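Local coordinates for protein short chain dehydrogenase (Mycobacterium smegmatis, PDB 3UCX) that probably acts as an oxidoreductase of the short-chain dehydrogenase family, built on a Rossmann-type fold and assembled from four chains, at residues V143-R151 with Y160-S171; L125-E136 with L174-I183. All coordinates share one frame; numbering follows the deposited sequence. Where two conformers were deposited one is given.

How the contacts relate
Followed from the N terminus, the chain reaches 125-136, at the junction of helices 110-130 and 132-138, then strand 141-145, the 143-151 segment, and helix 158-179, which carries 160-171 and the start of 174-183. Contact 1 closes a short loop, with eight residues between its segments; contact 2 closes a longer one, with 37 between, and contact 1 is nested within it. Helix 158-179 serves both: contact 1 ties it to the end of a central strand, while contact 2 ties its C-terminal end and the turn after it to helices 110-130 and 132-138, on the same side of the sheet. Their centres are 18 Å apart, yet they meet where Met170 SD packs on Leu125 CB.

Contact 1 of 2, residues V143-R151 with Y160-S171; sequences VNVNSMVVR and YKMAKSALLAMS
Lys164 lies against Asn146, the two side chains running past each other in opposite directions. Its CB is 3.4 Å from Asn146 OD1 and also meets Val150 CG1, which crosses it at about a right angle. CG lies over one face of the Tyr160 ring, offset toward the rim. The chain bends at chi2 (-77°), keeping CD beside the Asn146 amide; CE passes the Asn146 backbone and Ser147 CB, and a water links NZ to Val145 O, though its NZ leg is doubtfully short. ND2 of Asn146 donates across the contact to Lys164 O at 2.9 Å (N-H...O 166°), nearly within the amide plane; OD1 takes a more bent bond from Ser147 N, helping hold the amide's rotation. Lys164 O also takes Leu168 N, from the opposite face.

This is the strand-to-helix half of a beta-alpha-beta unit in the Rossmann-type fold: strand 143-145 and helix 160-171 run antiparallel, their axes 9.9 Å apart (169°). Tyr160 and Lys164 match the YxxxK motif of short-chain dehydrogenases and, with Ser147, probably form the active site, as in relatives. Ser147 OG accepts from Val149 N in an ST turn and sits 3.4 Å from Tyr160 CE2. In the conformer given, Val149 packs on Tyr160 and Lys161. Asn144 ND2 donates to Ser171 OG at 2.9 Å, while Asn144 OD1 is held by Asn94; a second water joins Ser171 OG to Asn146 ND2.

Contact 2 of 2, residues L125-E136 with L174-I183; sequences LRLIQGFTPALE and LATELGEKGI
Lys181 NZ and Glu136 OE2 form a salt bridge, 2.7 Å long, in which the ammonium donates a hydrogen bond from above the carboxylate plane, 47° out of it. The Glu136 chain is extended beyond CG, whereas Lys181 bends at its last torsion (chi4 -102°), turning NZ back to the carboxylate as its CD passes over Glu136 CG at 3.4 Å. A water nearby bridges Glu136 O and Lys181 O, the second leg suspiciously short. Lys181 stands in a type I turn from Gly179 to Gly182, and Gly182, with positive phi, completes a Schellman motif at the helix end.

Inward, Ile183 follows that turn and lays CD1 against Leu135 CB at 3.7 Å, its CG1 over Leu135 O. Thr132 donates from OG1 to Ile128 O; its side chain crosses Lys181 at about a right angle, CG2 near CE. Farther along, Ile128 CG2 meets Leu178 CD1 at 3.8 Å, while Ile128 CD1 meets Leu174 CD1 tip to tip, also at 3.8 Å. Leu125 CD1 approaches the same Leu174 methyl at 4.0 Å.

Helices 125-130 and 174-179 run nearly parallel (12°) with axes 13.1 Å apart, so between them only side-chain ends meet, while past the turn Ile183 lies against the backbone of helix 132-138. Beneath lies the parallel sheet, where Ile128 and Leu135 rest on Val142 of strand 141-145 and Leu135 also touches Val92 of strand 91-94.

Contact 1 of 2, residues V143-R151 with Y160-S171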
# COMPACT_ATOMS: atom_id res chain seq x y z
N VAL A 143 -20.41 4.57 5.72
CA VAL A 143 -19.62 4.74 4.50
C VAL A 143 -19.16 6.18 4.42
O VAL A 143 -19.98 7.10 4.31
CB VAL A 143 -20.37 4.40 3.20
CG1 VAL A 143 -19.40 4.42 2.01
CG2 VAL A 143 -21.05 3.05 3.29
N ASN A 144 -17.84 6.36 4.44
CA ASN A 144 -17.25 7.66 4.25
C ASN A 144 -16.79 7.80 2.80
O ASN A 144 -15.99 7.00 2.34
CB ASN A 144 -16.09 7.87 5.21
CG ASN A 144 -16.54 7.98 6.64
OD1 ASN A 144 -17.66 8.39 6.90
ND2 ASN A 144 -15.68 7.59 7.58
N VAL A 145 -17.32 8.80 2.10
CA VAL A 145 -16.90 9.09 0.74
C VAL A 145 -15.59 9.83 0.82
O VAL A 145 -15.50 10.95 1.38
CB VAL A 145 -17.95 9.87 -0.05
CG1 VAL A 145 -17.45 10.16 -1.49
CG2 VAL A 145 -19.26 9.09 -0.07
N ASN A 146 -14.55 9.19 0.31
CA ASN A 146 -13.21 9.76 0.31
C ASN A 146 -12.86 10.20 -1.14
O ASN A 146 -13.72 10.77 -1.84
CB ASN A 146 -12.25 8.73 0.93
CG ASN A 146 -10.97 9.35 1.46
OD1 ASN A 146 -10.15 9.83 0.67
ND2 ASN A 146 -10.78 9.33 2.80
N SER A 147 -11.64 9.98 -1.59
CA SER A 147 -11.20 10.50 -2.89
C SER A 147 -9.97 9.78 -3.41
O SER A 147 -9.09 9.40 -2.65
CB SER A 147 -10.89 11.99 -2.80
OG SER A 147 -10.29 12.48 -4.01
N MET A 148 -9.93 9.62 -4.73
CA MET A 148 -8.74 9.15 -5.45
C MET A 148 -7.46 9.89 -5.12
O MET A 148 -6.38 9.36 -5.31
CB MET A 148 -9.01 9.24 -6.96
CG MET A 148 -8.05 8.47 -7.84
SD MET A 148 -8.55 8.47 -9.58
CE MET A 148 -8.18 10.19 -10.03
N VAL A 149 -7.56 11.14 -4.69
CA VAL A 149 -6.41 11.96 -4.35
C VAL A 149 -5.47 11.26 -3.35
O VAL A 149 -4.30 11.53 -3.31
CB VAL A 149 -6.86 13.30 -3.74
CG1 VAL A 149 -7.34 13.10 -2.30
CG2 VAL A 149 -5.75 14.32 -3.80
N VAL A 150 -6.02 10.36 -2.52
CA VAL A 150 -5.15 9.68 -1.57
C VAL A 150 -4.20 8.68 -2.24
O VAL A 150 -3.25 8.20 -1.63
CB VAL A 150 -5.93 9.02 -0.41
CG1 VAL A 150 -6.81 10.06 0.30
CG2 VAL A 150 -6.75 7.82 -0.90
N ARG A 151 -4.46 8.36 -3.51
CA ARG A 151 -3.68 7.37 -4.26
C ARG A 151 -2.51 7.97 -5.04
O ARG A 151 -1.73 7.23 -5.63
CB ARG A 151 -4.58 6.61 -5.23
CG ARG A 151 -5.75 5.90 -4.55
CD ARG A 151 -5.29 4.78 -3.64
NE ARG A 151 -6.38 3.98 -3.10
CZ ARG A 151 -6.25 3.13 -2.08
NH1 ARG A 151 -5.03 2.96 -1.51
NH2 ARG A 151 -7.30 2.43 -1.64
N TYR A 160 -6.18 18.92 -0.14
CA TYR A 160 -7.23 17.93 -0.35
C TYR A 160 -6.74 16.53 0.03
O TYR A 160 -7.41 15.81 0.77
CB TYR A 160 -7.68 17.97 -1.81
CG TYR A 160 -8.99 17.29 -2.11
CD1 TYR A 160 -10.11 17.51 -1.34
CD2 TYR A 160 -9.14 16.49 -3.23
CE1 TYR A 160 -11.32 16.91 -1.63
CE2 TYR A 160 -10.35 15.88 -3.52
CZ TYR A 160 -11.42 16.08 -2.71
OH TYR A 160 -12.66 15.52 -2.97
N LYS A 161 -5.56 16.15 -0.45
CA LYS A 161 -4.96 14.87 -0.05
C LYS A 161 -4.73 14.77 1.47
O LYS A 161 -4.95 13.70 2.08
CB LYS A 161 -3.65 14.62 -0.80
CG LYS A 161 -2.94 13.29 -0.49
CD LYS A 161 -1.56 13.29 -1.12
CE LYS A 161 -0.68 12.07 -0.88
NZ LYS A 161 -1.37 10.88 -1.36
N MET A 162 -4.29 15.86 2.08
CA MET A 162 -4.02 15.86 3.53
C MET A 162 -5.28 15.56 4.33
O MET A 162 -5.28 14.68 5.19
CB MET A 162 -3.42 17.18 4.00
CG MET A 162 -3.36 17.32 5.54
SD MET A 162 -3.09 19.04 6.04
CE MET A 162 -1.43 19.22 5.40
N ALA A 163 -6.35 16.29 4.03
CA ALA A 163 -7.62 16.13 4.75
C ALA A 163 -8.22 14.75 4.49
O ALA A 163 -8.71 14.06 5.41
CB ALA A 163 -8.59 17.22 4.34
N LYS A 164 -8.23 14.37 3.22
CA LYS A 164 -8.77 13.06 2.86
C LYS A 164 -7.98 11.89 3.46
O LYS A 164 -8.56 10.86 3.84
CB LYS A 164 -8.90 12.94 1.35
CG LYS A 164 -10.03 13.83 0.80
CD LYS A 164 -11.38 13.20 1.07
CE LYS A 164 -12.48 13.68 0.15
NZ LYS A 164 -13.25 14.79 0.75
N SER A 165 -6.67 12.05 3.55
CA SER A 165 -5.79 11.05 4.15
C SER A 165 -6.04 10.94 5.65
O SER A 165 -6.08 9.84 6.19
CB SER A 165 -4.34 11.38 3.88
OG SER A 165 -4.09 11.24 2.47
N ALA A 166 -6.20 12.06 6.31
CA ALA A 166 -6.54 12.06 7.73
C ALA A 166 -7.90 11.35 7.92
O ALA A 166 -8.07 10.53 8.85
CB ALA A 166 -6.59 13.49 8.29
N LEU A 167 -8.86 11.62 7.02
CA LEU A 167 -10.17 10.97 7.07
C LEU A 167 -10.06 9.45 6.88
O LEU A 167 -10.75 8.69 7.56
CB LEU A 167 -11.11 11.58 6.04
CG LEU A 167 -12.44 10.84 5.76
CD1 LEU A 167 -13.37 10.78 6.98
CD2 LEU A 167 -13.15 11.46 4.56
N LEU A 168 -9.24 9.02 5.92
CA LEU A 168 -9.04 7.59 5.65
C LEU A 168 -8.45 6.88 6.87
O LEU A 168 -8.93 5.81 7.30
CB LEU A 168 -8.17 7.39 4.40
CG LEU A 168 -7.92 5.93 3.97
CD1 LEU A 168 -9.24 5.18 3.75
CD2 LEU A 168 -6.97 5.87 2.76
N ALA A 169 -7.44 7.51 7.45
CA ALA A 169 -6.79 6.96 8.64
C ALA A 169 -7.82 6.84 9.79
O ALA A 169 -7.96 5.78 10.41
CB ALA A 169 -5.63 7.85 9.05
N MET A 170 -8.59 7.90 10.02
CA MET A 170 -9.64 7.89 11.02
C MET A 170 -10.68 6.80 10.76
O MET A 170 -11.16 6.13 11.71
CB MET A 170 -10.33 9.25 11.06
CG MET A 170 -11.35 9.40 12.17
SD MET A 170 -12.23 10.95 12.01
CE MET A 170 -13.39 10.60 10.69
N SER A 171 -11.06 6.65 9.49
CA SER A 171 -12.05 5.65 9.10
C SER A 171 -11.57 4.24 9.43
O SER A 171 -12.35 3.36 9.83
CB SER A 171 -12.37 5.77 7.61
OG SER A 171 -12.89 7.07 7.29
O HOH W 1 -14.75 13.59 2.32
O HOH W 2 -12.60 7.61 4.41
O HOH W 3 -2.47 9.64 0.94

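Contact 2 of 2, residues L125-E136 with L174-I183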
# COMPACT_ATOMS: atom_id res chain seq x y z
N LEU A 125 -16.48 12.77 11.92
CA LEU A 125 -16.34 12.09 13.23
C LEU A 125 -17.54 12.45 14.13
O LEU A 125 -18.15 11.59 14.77
CB LEU A 125 -15.06 12.49 13.93
CG LEU A 125 -14.73 11.78 15.26
CD1 LEU A 125 -14.80 10.26 15.12
CD2 LEU A 125 -13.37 12.24 15.79
N ARG A 126 -17.86 13.74 14.17
CA ARG A 126 -19.00 14.21 14.97
C ARG A 126 -20.29 13.49 14.60
O ARG A 126 -21.03 13.04 15.48
CB ARG A 126 -19.17 15.73 14.80
CG ARG A 126 -19.63 16.44 16.04
CD ARG A 126 -19.77 17.96 15.83
NE ARG A 126 -18.65 18.70 16.43
CZ ARG A 126 -17.61 19.19 15.78
NH1 ARG A 126 -17.50 19.05 14.47
NH2 ARG A 126 -16.66 19.85 16.45
N LEU A 127 -20.54 13.34 13.31
CA LEU A 127 -21.70 12.58 12.82
C LEU A 127 -21.70 11.14 13.25
O LEU A 127 -22.71 10.62 13.71
CB LEU A 127 -21.76 12.58 11.28
CG LEU A 127 -22.77 13.49 10.63
CD1 LEU A 127 -24.18 13.21 11.15
CD2 LEU A 127 -22.29 14.88 11.00
N ILE A 128 -20.57 10.47 13.04
CA ILE A 128 -20.43 9.07 13.37
C ILE A 128 -20.64 8.87 14.86
O ILE A 128 -21.35 7.95 15.26
CB ILE A 128 -19.07 8.49 12.92
CG1 ILE A 128 -19.01 8.44 11.36
CG2 ILE A 128 -18.84 7.12 13.53
CD1 ILE A 128 -17.62 8.36 10.76
N GLN A 129 -20.04 9.74 15.68
CA GLN A 129 -20.18 9.63 17.13
C GLN A 129 -21.62 9.89 17.58
O GLN A 129 -22.15 9.14 18.42
CB GLN A 129 -19.20 10.57 17.83
CG GLN A 129 -17.76 10.11 17.61
CD GLN A 129 -16.70 10.92 18.34
OE1 GLN A 129 -16.88 12.11 18.64
NE2 GLN A 129 -15.56 10.26 18.62
N GLY A 130 -22.25 10.92 17.00
CA GLY A 130 -23.63 11.24 17.29
C GLY A 130 -24.58 10.08 17.04
O GLY A 130 -25.51 9.84 17.81
N PHE A 131 -24.33 9.37 15.95
CA PHE A 131 -25.14 8.21 15.59
C PHE A 131 -24.60 6.87 16.06
O PHE A 131 -25.14 5.84 15.70
CB PHE A 131 -25.39 8.23 14.07
CG PHE A 131 -26.43 9.25 13.66
CD1 PHE A 131 -27.74 9.11 14.07
CD2 PHE A 131 -26.10 10.35 12.90
CE1 PHE A 131 -28.71 10.02 13.70
CE2 PHE A 131 -27.05 11.27 12.52
CZ PHE A 131 -28.36 11.12 12.93
N THR A 132 -23.57 6.86 16.89
CA THR A 132 -23.04 5.59 17.38
C THR A 132 -24.09 4.81 18.19
O THR A 132 -24.24 3.60 17.98
CB THR A 132 -21.70 5.74 18.13
OG1 THR A 132 -20.67 6.06 17.19
CG2 THR A 132 -21.32 4.46 18.92
N PRO A 133 -24.85 5.49 19.08
CA PRO A 133 -25.84 4.74 19.80
C PRO A 133 -26.88 4.05 18.90
O PRO A 133 -27.23 2.87 19.12
CB PRO A 133 -26.47 5.79 20.73
CG PRO A 133 -25.36 6.74 20.99
CD PRO A 133 -24.65 6.83 19.67
N ALA A 134 -27.34 4.76 17.88
CA ALA A 134 -28.26 4.20 16.91
C ALA A 134 -27.64 3.05 16.14
O ALA A 134 -28.24 2.00 16.02
CB ALA A 134 -28.79 5.28 15.98
N LEU A 135 -26.42 3.24 15.64
CA LEU A 135 -25.72 2.20 14.90
C LEU A 135 -25.37 0.98 15.73
O LEU A 135 -25.34 -0.13 15.18
CB LEU A 135 -24.46 2.77 14.26
CG LEU A 135 -24.74 3.80 13.17
CD1 LEU A 135 -23.43 4.51 12.83
CD2 LEU A 135 -25.36 3.16 11.93
N GLU A 136 -25.16 1.15 17.04
CA GLU A 136 -24.91 0.01 17.92
C GLU A 136 -26.13 -0.90 17.94
O GLU A 136 -26.00 -2.12 17.87
CB GLU A 136 -24.61 0.39 19.39
CG GLU A 136 -23.35 1.18 19.62
CD GLU A 136 -23.07 1.47 21.10
OE1 GLU A 136 -23.80 0.97 21.95
OE2 GLU A 136 -22.13 2.22 21.40
N LEU A 174 -11.63 3.72 13.17
CA LEU A 174 -13.03 3.59 13.56
C LEU A 174 -13.57 2.21 13.27
O LEU A 174 -14.43 1.71 14.01
CB LEU A 174 -13.92 4.67 12.94
CG LEU A 174 -13.81 6.09 13.54
CD1 LEU A 174 -14.60 7.12 12.71
CD2 LEU A 174 -14.30 6.10 15.01
N ALA A 175 -13.10 1.58 12.19
CA ALA A 175 -13.51 0.20 11.92
C ALA A 175 -13.07 -0.70 13.09
O ALA A 175 -13.84 -1.55 13.57
CB ALA A 175 -12.92 -0.30 10.58
N THR A 176 -11.85 -0.49 13.58
CA THR A 176 -11.36 -1.27 14.71
C THR A 176 -12.20 -0.97 15.95
O THR A 176 -12.68 -1.91 16.63
CB THR A 176 -9.88 -0.99 14.98
OG1 THR A 176 -9.15 -1.27 13.79
CG2 THR A 176 -9.33 -1.86 16.15
N GLU A 177 -12.37 0.32 16.24
CA GLU A 177 -12.98 0.74 17.49
C GLU A 177 -14.48 0.48 17.56
O GLU A 177 -15.01 0.22 18.64
CB GLU A 177 -12.64 2.20 17.78
CG GLU A 177 -11.15 2.36 18.07
CD GLU A 177 -10.73 3.76 18.50
OE1 GLU A 177 -11.56 4.70 18.43
OE2 GLU A 177 -9.53 3.90 18.88
N LEU A 178 -15.18 0.58 16.45
CA LEU A 178 -16.60 0.36 16.44
C LEU A 178 -16.95 -1.09 16.08
O LEU A 178 -18.08 -1.50 16.29
CB LEU A 178 -17.30 1.34 15.52
CG LEU A 178 -17.08 2.83 15.76
CD1 LEU A 178 -17.86 3.66 14.74
CD2 LEU A 178 -17.50 3.18 17.20
N GLY A 179 -15.99 -1.86 15.55
CA GLY A 179 -16.21 -3.25 15.17
C GLY A 179 -16.66 -4.15 16.33
O GLY A 179 -17.44 -5.06 16.14
N GLU A 180 -16.22 -3.88 17.54
CA GLU A 180 -16.68 -4.69 18.66
C GLU A 180 -18.15 -4.48 19.00
O GLU A 180 -18.80 -5.38 19.55
CB GLU A 180 -15.80 -4.54 19.90
CG GLU A 180 -14.90 -5.77 20.03
CD GLU A 180 -14.03 -5.74 21.27
OE1 GLU A 180 -14.12 -4.75 22.05
OE2 GLU A 180 -13.25 -6.70 21.46
N LYS A 181 -18.71 -3.35 18.58
CA LYS A 181 -20.14 -3.12 18.67
C LYS A 181 -20.92 -3.64 17.45
O LYS A 181 -22.13 -3.48 17.37
CB LYS A 181 -20.39 -1.64 18.79
CG LYS A 181 -19.77 -1.02 20.01
CD LYS A 181 -20.05 0.46 19.86
CE LYS A 181 -19.00 1.34 20.48
NZ LYS A 181 -19.53 1.81 21.74
N GLY A 182 -20.21 -4.26 16.50
CA GLY A 182 -20.81 -4.81 15.30
C GLY A 182 -21.08 -3.77 14.23
O GLY A 182 -21.83 -4.05 13.30
N ILE A 183 -20.47 -2.58 14.36
CA ILE A 183 -20.67 -1.49 13.38
C ILE A 183 -19.54 -1.59 12.33
O ILE A 183 -18.38 -1.63 12.71
CB ILE A 183 -20.63 -0.10 14.04
CG1 ILE A 183 -21.78 0.05 15.08
CG2 ILE A 183 -20.72 1.02 13.02
CD1 ILE A 183 -21.56 1.24 15.99
O HOH W 4 -23.96 -3.44 19.07